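Local coordinates for uncharacterized hypothetical protein (PDB 4EIU), which is of unknown function, a DUF3823-family protein of Bacteroides uniformis whose N-terminal part belongs to the transthyretin clan of beta domains, at residues Val134-Gly139 / Ala221-Asn226; Glu143-Lys148 / Gly153-Glu158; Val169-Thr174 / Asn210-Arg215. All coordinates share one frame; numbering follows the deposited sequence.

Interaction 1 (Val134-Gly139 / Ala221-Asn226)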
loop_
_atom_site.group_PDB
_atom_site.type_symbol
_atom_site.label_atom_id
_atom_site.label_comp_id
_atom_site.label_asym_id
_atom_site.label_seq_id
_atom_site.Cartn_x
_atom_site.Cartn_y
_atom_site.Cartn_z
ATOM N N VAL A 134 -1.347 13.165 -12.331
ATOM C CA VAL A 134 -0.751 12.137 -11.457
ATOM C C VAL A 134 0.631 11.765 -11.970
ATOM O O VAL A 134 0.823 11.583 -13.185
ATOM C CB VAL A 134 -1.616 10.852 -11.380
ATOM C CG1 VAL A 134 -0.936 9.787 -10.520
ATOM C CG2 VAL A 134 -2.987 11.159 -10.786
ATOM N N ARG A 135 1.600 11.646 -11.060
ATOM C CA ARG A 135 2.936 11.197 -11.457
ATOM C C ARG A 135 3.289 9.891 -10.746
ATOM O O ARG A 135 3.363 9.857 -9.526
ATOM C CB ARG A 135 3.988 12.267 -11.181
ATOM C CG ARG A 135 5.365 11.871 -11.698
ATOM C CD ARG A 135 6.494 12.623 -11.020
ATOM N NE ARG A 135 6.647 13.914 -11.633
ATOM C CZ ARG A 135 6.499 15.111 -11.058
ATOM N NH1 ARG A 135 6.218 15.278 -9.772
ATOM N NH2 ARG A 135 6.663 16.175 -11.812
ATOM N N VAL A 136 3.510 8.823 -11.516
ATOM C CA VAL A 136 3.946 7.535 -10.967
ATOM C C VAL A 136 5.432 7.283 -11.240
ATOM O O VAL A 136 5.914 7.398 -12.380
ATOM C CB VAL A 136 3.099 6.369 -11.514
ATOM C CG1 VAL A 136 3.566 5.022 -10.929
ATOM C CG2 VAL A 136 1.620 6.622 -11.224
ATOM N N THR A 137 6.163 6.929 -10.192
ATOM C CA THR A 137 7.582 6.530 -10.331
ATOM C C THR A 137 7.864 5.250 -9.567
ATOM O O THR A 137 7.112 4.870 -8.669
ATOM C CB THR A 137 8.553 7.643 -9.837
ATOM O OG1 THR A 137 8.147 8.074 -8.539
ATOM C CG2 THR A 137 8.584 8.872 -10.794
ATOM N N ARG A 138 8.952 4.571 -9.916
ATOM C CA ARG A 138 9.399 3.391 -9.162
ATOM C C ARG A 138 9.776 3.751 -7.726
ATOM O O ARG A 138 10.480 4.723 -7.502
ATOM C CB ARG A 138 10.599 2.756 -9.853
ATOM C CG ARG A 138 10.321 2.191 -11.229
ATOM C CD ARG A 138 9.360 1.010 -11.178
ATOM N NE ARG A 138 9.112 0.468 -12.511
ATOM C CZ ARG A 138 8.215 -0.487 -12.763
ATOM N NH1 ARG A 138 7.540 -1.020 -11.784
ATOM N NH2 ARG A 138 8.007 -0.937 -13.994
ATOM N N GLY A 139 9.307 2.987 -6.755
ATOM C CA GLY A 139 9.641 3.267 -5.363
ATOM C C GLY A 139 10.953 2.591 -4.969
ATOM O O GLY A 139 11.564 2.946 -3.952
ATOM N N ALA A 221 -4.877 9.441 -5.740
ATOM C CA ALA A 221 -4.316 8.613 -6.813
ATOM C C ALA A 221 -3.713 7.372 -6.236
ATOM O O ALA A 221 -3.284 7.345 -5.070
ATOM C CB ALA A 221 -3.297 9.391 -7.634
ATOM N N ALA A 222 -3.738 6.307 -7.035
ATOM C CA ALA A 222 -3.137 5.062 -6.672
ATOM C C ALA A 222 -2.635 4.382 -7.924
ATOM O O ALA A 222 -3.166 4.624 -9.002
ATOM C CB ALA A 222 -4.122 4.162 -5.921
ATOM N N ALA A 223 -1.588 3.565 -7.772
ATOM C CA ALA A 223 -1.040 2.764 -8.898
ATOM C C ALA A 223 -0.441 1.464 -8.344
ATOM O O ALA A 223 -0.070 1.363 -7.148
ATOM C CB ALA A 223 -0.036 3.545 -9.690
ATOM N N ARG A 224 -0.470 0.431 -9.170
ATOM C CA ARG A 224 0.086 -0.842 -8.752
ATOM C C ARG A 224 0.778 -1.553 -9.896
ATOM O O ARG A 224 0.624 -1.181 -11.075
ATOM C CB ARG A 224 -1.008 -1.706 -8.164
ATOM C CG ARG A 224 -2.109 -2.061 -9.144
ATOM C CD ARG A 224 -3.098 -2.999 -8.517
ATOM N NE ARG A 224 -4.259 -3.160 -9.375
ATOM C CZ ARG A 224 -5.287 -3.949 -9.114
ATOM N NH1 ARG A 224 -5.345 -4.641 -7.994
ATOM N NH2 ARG A 224 -6.291 -4.020 -9.985
ATOM N N ILE A 225 1.540 -2.567 -9.523
ATOM C CA ILE A 225 2.249 -3.427 -10.443
ATOM C C ILE A 225 1.592 -4.796 -10.542
ATOM O O ILE A 225 0.698 -5.113 -9.775
ATOM C CB ILE A 225 3.772 -3.551 -10.106
ATOM C CG1 ILE A 225 4.028 -4.189 -8.733
ATOM C CG2 ILE A 225 4.410 -2.177 -10.184
ATOM C CD1 ILE A 225 5.467 -4.698 -8.502
ATOM N N ASN A 226 2.067 -5.610 -11.489
ATOM C CA ASN A 226 1.562 -6.966 -11.741
ATOM C C ASN A 226 2.166 -8.007 -10.774
ATOM O O ASN A 226 2.795 -8.987 -11.175
ATOM C CB ASN A 226 1.838 -7.303 -13.219
ATOM C CG ASN A 226 1.268 -8.648 -13.648
ATOM O OD1 ASN A 226 0.255 -9.067 -13.125
ATOM N ND2 ASN A 226 1.942 -9.342 -14.589
#
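V134 and V136 pack their methyl groups onto A221 and A223, joining strand 129-138 of one antiparallel sheet to strand 216-225 of another across the core of a beta sandwich. V134 straddles its partner: CG2 lies 3.6 Å from A221 CB, and CG1 is almost as near. V136 repeats this two residues on, its CG2 at 3.8 Å from A223 CB. The two strand segments run at 29° to each other and come within 8.3 Å, a close spacing that suits alanine on one side. They then diverge, and the longer R138 spans the wider gap. Its CB does not point straight at the facing strand; the chain turns at chi2 (-66°) and then runs extended, carrying CG, CD and NE across to the guanidinium. NE has a long, weak ion pair with D142. NH1 donates to the carbonyl oxygen of L160 and, at the edge of the guanidinium and near its plane, meets I225 CG2 at 3.7 Å. NH2, the other tip, forms a salt bridge with E196. F195 and I165 also meet V136, so the core continues beyond the facing strands. The chemistry changes along the contact from purely apolar to an arginine whose charged end is held by polar partners while its edge abuts isoleucine, which implies a buried hydrophobic seam finished by an anchored cation at the sandwich end.

Interaction 2 (Glu143-Lys148 / Gly153-Glu158)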
loop_
_atom_site.group_PDB
_atom_site.type_symbol
_atom_site.label_atom_id
_atom_site.label_comp_id
_atom_site.label_asym_id
_atom_site.label_seq_id
_atom_site.Cartn_x
_atom_site.Cartn_y
_atom_site.Cartn_z
ATOM N N GLU A 143 16.337 -3.210 -10.420
ATOM C CA GLU A 143 17.502 -4.102 -10.156
ATOM C C GLU A 143 17.351 -4.749 -8.802
ATOM O O GLU A 143 17.519 -5.950 -8.692
ATOM C CB GLU A 143 18.835 -3.337 -10.204
ATOM N N VAL A 144 17.021 -3.936 -7.784
ATOM C CA VAL A 144 16.771 -4.440 -6.412
ATOM C C VAL A 144 15.548 -5.343 -6.366
ATOM O O VAL A 144 15.572 -6.381 -5.714
ATOM C CB VAL A 144 16.713 -3.283 -5.379
ATOM C CG1 VAL A 144 16.225 -3.783 -4.029
ATOM C CG2 VAL A 144 18.120 -2.574 -5.294
ATOM N N PHE A 145 14.461 -4.933 -7.019
ATOM C CA PHE A 145 13.278 -5.783 -7.100
ATOM C C PHE A 145 13.630 -7.140 -7.619
ATOM O O PHE A 145 13.384 -8.154 -6.941
ATOM C CB PHE A 145 12.236 -5.102 -7.950
ATOM C CG PHE A 145 10.913 -5.794 -8.017
ATOM C CD1 PHE A 145 10.733 -6.894 -8.833
ATOM C CD2 PHE A 145 9.810 -5.309 -7.307
ATOM C CE1 PHE A 145 9.482 -7.488 -8.962
ATOM C CE2 PHE A 145 8.554 -5.915 -7.416
ATOM C CZ PHE A 145 8.389 -7.000 -8.263
ATOM N N ARG A 146 14.274 -7.184 -8.791
ATOM C CA ARG A 146 14.705 -8.473 -9.303
ATOM C C ARG A 146 15.686 -9.226 -8.384
ATOM O O ARG A 146 15.564 -10.428 -8.193
ATOM C CB ARG A 146 15.343 -8.327 -10.685
ATOM C CG ARG A 146 15.660 -9.686 -11.284
ATOM C CD ARG A 146 15.878 -9.596 -12.789
ATOM N NE ARG A 146 17.039 -8.762 -13.049
ATOM C CZ ARG A 146 17.626 -8.636 -14.231
ATOM N NH1 ARG A 146 17.171 -9.313 -15.277
ATOM N NH2 ARG A 146 18.696 -7.862 -14.354
ATOM N N GLU A 147 16.694 -8.528 -7.862
ATOM C CA GLU A 147 17.666 -9.178 -6.963
ATOM C C GLU A 147 16.962 -9.885 -5.782
ATOM O O GLU A 147 17.350 -10.981 -5.398
ATOM C CB GLU A 147 18.664 -8.138 -6.406
ATOM C CG GLU A 147 19.419 -8.605 -5.156
ATOM C CD GLU A 147 20.023 -7.491 -4.273
ATOM O OE1 GLU A 147 19.544 -6.338 -4.224
ATOM O OE2 GLU A 147 20.997 -7.796 -3.559
ATOM N N LYS A 148 15.930 -9.272 -5.207
ATOM C CA LYS A 148 15.301 -9.856 -4.030
ATOM C C LYS A 148 14.196 -10.882 -4.392
ATOM O O LYS A 148 13.957 -11.825 -3.654
ATOM C CB LYS A 148 14.770 -8.767 -3.100
ATOM C CG LYS A 148 15.921 -7.905 -2.538
ATOM C CD LYS A 148 15.475 -6.951 -1.453
ATOM C CE LYS A 148 16.688 -6.288 -0.744
ATOM N NZ LYS A 148 16.222 -5.377 0.341
ATOM N N GLY A 153 12.018 -17.936 -7.356
ATOM C CA GLY A 153 11.575 -18.855 -8.400
ATOM C C GLY A 153 10.294 -18.344 -9.078
ATOM O O GLY A 153 9.657 -17.428 -8.619
ATOM N N ASN A 154 9.935 -18.983 -10.168
ATOM C CA ASN A 154 8.830 -18.557 -10.995
ATOM C C ASN A 154 8.932 -17.034 -11.313
ATOM O O ASN A 154 7.974 -16.309 -11.277
ATOM C CB ASN A 154 7.525 -18.939 -10.330
ATOM C CG ASN A 154 6.330 -18.763 -11.255
ATOM O OD1 ASN A 154 5.282 -18.340 -10.801
ATOM N ND2 ASN A 154 6.513 -18.977 -12.532
ATOM N N TRP A 155 10.148 -16.569 -11.558
ATOM C CA TRP A 155 10.375 -15.179 -11.933
ATOM C C TRP A 155 9.741 -14.873 -13.268
ATOM O O TRP A 155 9.793 -15.710 -14.224
ATOM C CB TRP A 155 11.881 -14.848 -11.945
ATOM C CG TRP A 155 12.135 -13.482 -12.506
ATOM C CD1 TRP A 155 12.612 -13.194 -13.741
ATOM C CD2 TRP A 155 11.766 -12.194 -11.930
ATOM N NE1 TRP A 155 12.621 -11.844 -13.971
ATOM C CE2 TRP A 155 12.146 -11.188 -12.913
ATOM C CE3 TRP A 155 11.244 -11.781 -10.719
ATOM C CZ2 TRP A 155 11.958 -9.838 -12.692
ATOM C CZ3 TRP A 155 11.086 -10.406 -10.496
ATOM C CH2 TRP A 155 11.438 -9.466 -11.456
ATOM N N LYS A 156 9.185 -13.685 -13.382
ATOM C CA LYS A 156 8.742 -13.144 -14.705
ATOM C C LYS A 156 9.025 -11.635 -14.767
ATOM O O LYS A 156 8.662 -10.901 -13.821
ATOM C CB LYS A 156 7.214 -13.353 -14.877
ATOM C CG LYS A 156 6.724 -14.799 -14.686
ATOM C CD LYS A 156 5.212 -14.909 -14.951
ATOM C CE LYS A 156 4.718 -16.331 -14.751
ATOM N NZ LYS A 156 3.267 -16.469 -15.065
ATOM N N ASP A 157 9.608 -11.148 -15.866
ATOM C CA ASP A 157 9.875 -9.724 -16.022
ATOM C C ASP A 157 8.559 -8.959 -15.896
ATOM O O ASP A 157 8.518 -7.870 -15.360
ATOM C CB ASP A 157 10.470 -9.395 -17.361
ATOM C CG ASP A 157 11.897 -9.854 -17.528
ATOM O OD1 ASP A 157 12.571 -10.213 -16.537
ATOM O OD2 ASP A 157 12.317 -9.904 -18.662
ATOM N N GLU A 158 7.462 -9.552 -16.355
ATOM C CA GLU A 158 6.160 -8.844 -16.351
ATOM C C GLU A 158 5.603 -8.524 -14.956
ATOM O O GLU A 158 4.652 -7.740 -14.825
ATOM C CB GLU A 158 5.139 -9.649 -17.195
ATOM C CG GLU A 158 4.586 -10.865 -16.449
ATOM C CD GLU A 158 3.621 -11.717 -17.294
ATOM O OE1 GLU A 158 3.556 -11.523 -18.482
ATOM O OE2 GLU A 158 2.932 -12.599 -16.765
HETATM O O HOH W 1 15.012 -10.743 -16.061
#
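F145 and R146, neighbours on helix 142-149, receive W155 from the loop that follows, in a short helix-loop unit inserted between two strands of the beta sandwich. The two residues use different parts of the indole. F145 meets it edge to edge: CE1 is 3.7 Å from W155 CZ3, with CD1 equally close to CH2. R146 instead lays its aliphatic chain over one face, a CH-pi contact in which CG stands 4.2 Å from the centroid of the six-membered ring, only 21° off its normal. CD continues past W155 CZ2 at 3.9 Å, and the bend at chi3 (63°) then turns the guanidinium away from a flat stack, its plane 54° from the indole. On the opposite face, the backbone N of D157 sits 3.5 Å above the ring plane, toward the rim, so the indole lies between helix and loop. Its rotation is further fixed by NE1, which donates to D157 OD1 at 3.0 Å. Farther out, Y227 meets the F145 ring edge to face and L160 packs against it, tying this part of the helix to the body of the domain, while Q150 touches W155. R146 and D157 have opposite charges without direct contact; one water joins them, donating to D157 OD1 and accepting from R146 NH1 at 2.7 Å.

Interaction 3 (Val169-Thr174 / Asn210-Arg215)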
loop_
_atom_site.group_PDB
_atom_site.type_symbol
_atom_site.label_atom_id
_atom_site.label_comp_id
_atom_site.label_asym_id
_atom_site.label_seq_id
_atom_site.Cartn_x
_atom_site.Cartn_y
_atom_site.Cartn_z
ATOM N N VAL A 169 -12.461 8.821 -5.793
ATOM C CA VAL A 169 -13.210 9.993 -5.349
ATOM C C VAL A 169 -14.225 9.537 -4.310
ATOM O O VAL A 169 -14.897 8.513 -4.490
ATOM C CB VAL A 169 -13.892 10.675 -6.550
ATOM C CG1 VAL A 169 -14.766 11.841 -6.107
ATOM C CG2 VAL A 169 -12.839 11.137 -7.551
ATOM N N SER A 170 -14.317 10.278 -3.212
ATOM C CA SER A 170 -15.247 9.950 -2.140
ATOM C C SER A 170 -15.670 11.216 -1.384
ATOM O O SER A 170 -14.905 12.187 -1.286
ATOM C CB SER A 170 -14.578 8.971 -1.179
ATOM O OG SER A 170 -15.466 8.472 -0.198
ATOM N N TYR A 171 -16.890 11.209 -0.852
ATOM C CA TYR A 171 -17.283 12.226 0.120
ATOM C C TYR A 171 -16.428 12.120 1.395
ATOM O O TYR A 171 -16.237 13.118 2.102
ATOM C CB TYR A 171 -18.770 12.115 0.479
ATOM C CG TYR A 171 -19.729 12.662 -0.553
ATOM C CD1 TYR A 171 -19.584 13.957 -1.050
ATOM C CD2 TYR A 171 -20.830 11.912 -0.994
ATOM C CE1 TYR A 171 -20.493 14.489 -1.965
ATOM C CE2 TYR A 171 -21.742 12.435 -1.915
ATOM C CZ TYR A 171 -21.568 13.726 -2.397
ATOM O OH TYR A 171 -22.459 14.277 -3.315
ATOM N N SER A 172 -15.895 10.932 1.681
ATOM C CA SER A 172 -15.151 10.717 2.919
ATOM C C SER A 172 -13.663 11.034 2.785
ATOM O O SER A 172 -13.013 10.697 1.764
ATOM C CB SER A 172 -15.326 9.285 3.403
ATOM O OG SER A 172 -14.380 9.023 4.425
ATOM N N ASN A 173 -13.106 11.642 3.839
ATOM C CA ASN A 173 -11.674 11.956 3.849
ATOM C C ASN A 173 -10.772 10.737 4.044
ATOM O O ASN A 173 -9.559 10.862 3.991
ATOM C CB ASN A 173 -11.321 13.052 4.852
ATOM C CG ASN A 173 -11.563 12.642 6.290
ATOM O OD1 ASN A 173 -11.876 11.487 6.586
ATOM N ND2 ASN A 173 -11.474 13.612 7.188
ATOM N N THR A 174 -11.355 9.557 4.233
ATOM C CA THR A 174 -10.599 8.329 4.194
ATOM C C THR A 174 -10.553 7.750 2.750
ATOM O O THR A 174 -10.267 6.573 2.586
ATOM C CB THR A 174 -11.196 7.269 5.126
ATOM O OG1 THR A 174 -12.493 6.900 4.650
ATOM C CG2 THR A 174 -11.294 7.782 6.557
ATOM N N ASN A 210 -20.793 13.163 -12.405
ATOM C CA ASN A 210 -20.813 14.597 -12.135
ATOM C C ASN A 210 -21.135 14.800 -10.674
ATOM O O ASN A 210 -22.222 14.434 -10.217
ATOM C CB ASN A 210 -21.861 15.286 -13.002
ATOM C CG ASN A 210 -21.549 15.119 -14.482
ATOM O OD1 ASN A 210 -22.227 14.185 -15.100
ATOM N ND2 ASN A 210 -20.354 15.841 -14.883
ATOM N N VAL A 211 -20.174 15.339 -9.920
ATOM C CA VAL A 211 -20.396 15.604 -8.499
ATOM C C VAL A 211 -21.183 16.903 -8.394
ATOM O O VAL A 211 -20.821 17.889 -9.044
ATOM C CB VAL A 211 -19.078 15.723 -7.705
ATOM C CG1 VAL A 211 -19.375 15.891 -6.207
ATOM C CG2 VAL A 211 -18.197 14.497 -7.957
ATOM N N PRO A 212 -22.270 16.917 -7.594
ATOM C CA PRO A 212 -23.093 18.133 -7.524
ATOM C C PRO A 212 -22.314 19.339 -6.991
ATOM O O PRO A 212 -21.501 19.195 -6.071
ATOM C CB PRO A 212 -24.220 17.754 -6.554
ATOM C CG PRO A 212 -24.209 16.273 -6.485
ATOM C CD PRO A 212 -22.773 15.869 -6.680
ATOM N N SER A 213 -22.562 20.511 -7.581
ATOM C CA SER A 213 -21.901 21.749 -7.159
ATOM C C SER A 213 -22.317 22.110 -5.724
ATOM O O SER A 213 -23.431 21.736 -5.274
ATOM C CB SER A 213 -22.238 22.858 -8.130
ATOM O OG SER A 213 -23.632 22.965 -8.206
ATOM N N GLY A 214 -21.369 22.738 -4.994
ATOM C CA GLY A 214 -21.579 23.056 -3.579
ATOM C C GLY A 214 -21.006 21.983 -2.664
ATOM O O GLY A 214 -20.916 22.177 -1.459
ATOM N N ARG A 215 -20.604 20.846 -3.221
ATOM C CA ARG A 215 -20.133 19.740 -2.396
ATOM C C ARG A 215 -18.600 19.701 -2.332
ATOM O O ARG A 215 -17.927 20.151 -3.267
ATOM C CB ARG A 215 -20.705 18.414 -2.908
ATOM C CG ARG A 215 -22.226 18.374 -2.949
ATOM C CD ARG A 215 -22.885 18.384 -1.570
ATOM N NE ARG A 215 -23.292 17.039 -1.145
ATOM C CZ ARG A 215 -22.767 16.327 -0.140
ATOM N NH1 ARG A 215 -21.778 16.798 0.624
ATOM N NH2 ARG A 215 -23.245 15.107 0.112
#
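R215 lays its guanidinium flat on the ring of Y171, the two planes only 10° apart and their centres 4.0 Å from each other. Although the flat groups are nearly parallel, the side chains that carry them cross at about a right angle: the tyrosine reaches out from the end of strand 162-170, and the arginine passes over it from the loop before strand 216-225. The stack is offset. R215 CZ stands over the CE1 side of the ring, 3.4 Å from Y171 CE1, and NH2 lies 3.3 Å from Y171 CZ, so this cation-pi contact is off-centre, 35° from the ring normal. NE lies over the hydroxyl end of the same face, 3.6 Å from Y171 OH. Bends at chi2 (-68°) and chi3 fold the arginine back so that its terminal group can lie flat. The hydroxyl end also meets P212, whose CD is 3.7 Å from Y171 OH. P212 and R215 are the first and last residues of a type II turn, which brings both to the one tyrosine; G214, with its positive phi, takes the third position. R215 and G214 are tied by backbone hydrogen bonds to I248, just past strand 239-247. Y171 itself meets W184 edge to face and touches V217. Just before it, S170 OG accepts from the backbone N of S172 at 3.1 Å, an ST turn that shapes the chain as it leaves the strand. This cation-pi stack, at the surface, links two loops at one pole of a sandwich whose strand order resembles the fibronectin type III fold, where the C-C' and E-F loops lie side by side.

Interaction 1 is the core contact, joining the two sheets with methyl groups; interaction 2 is partly buried and interaction 3 lies at the surface, and both of these use an arginine against an aromatic ring. They differ in how: in interaction 2 the aliphatic chain covers an indole, in interaction 3 the guanidinium itself stacks on a phenol. Interactions 1 and 2 touch directly, through I225 CD1 against F145 CE2 and a probable hydrogen bond from N226 ND2 to E158 O. Interaction 3 shares the four-stranded sheet with interaction 1, but its centre is about 40 Å from that of interaction 2, on the opposite side of the chain's centre.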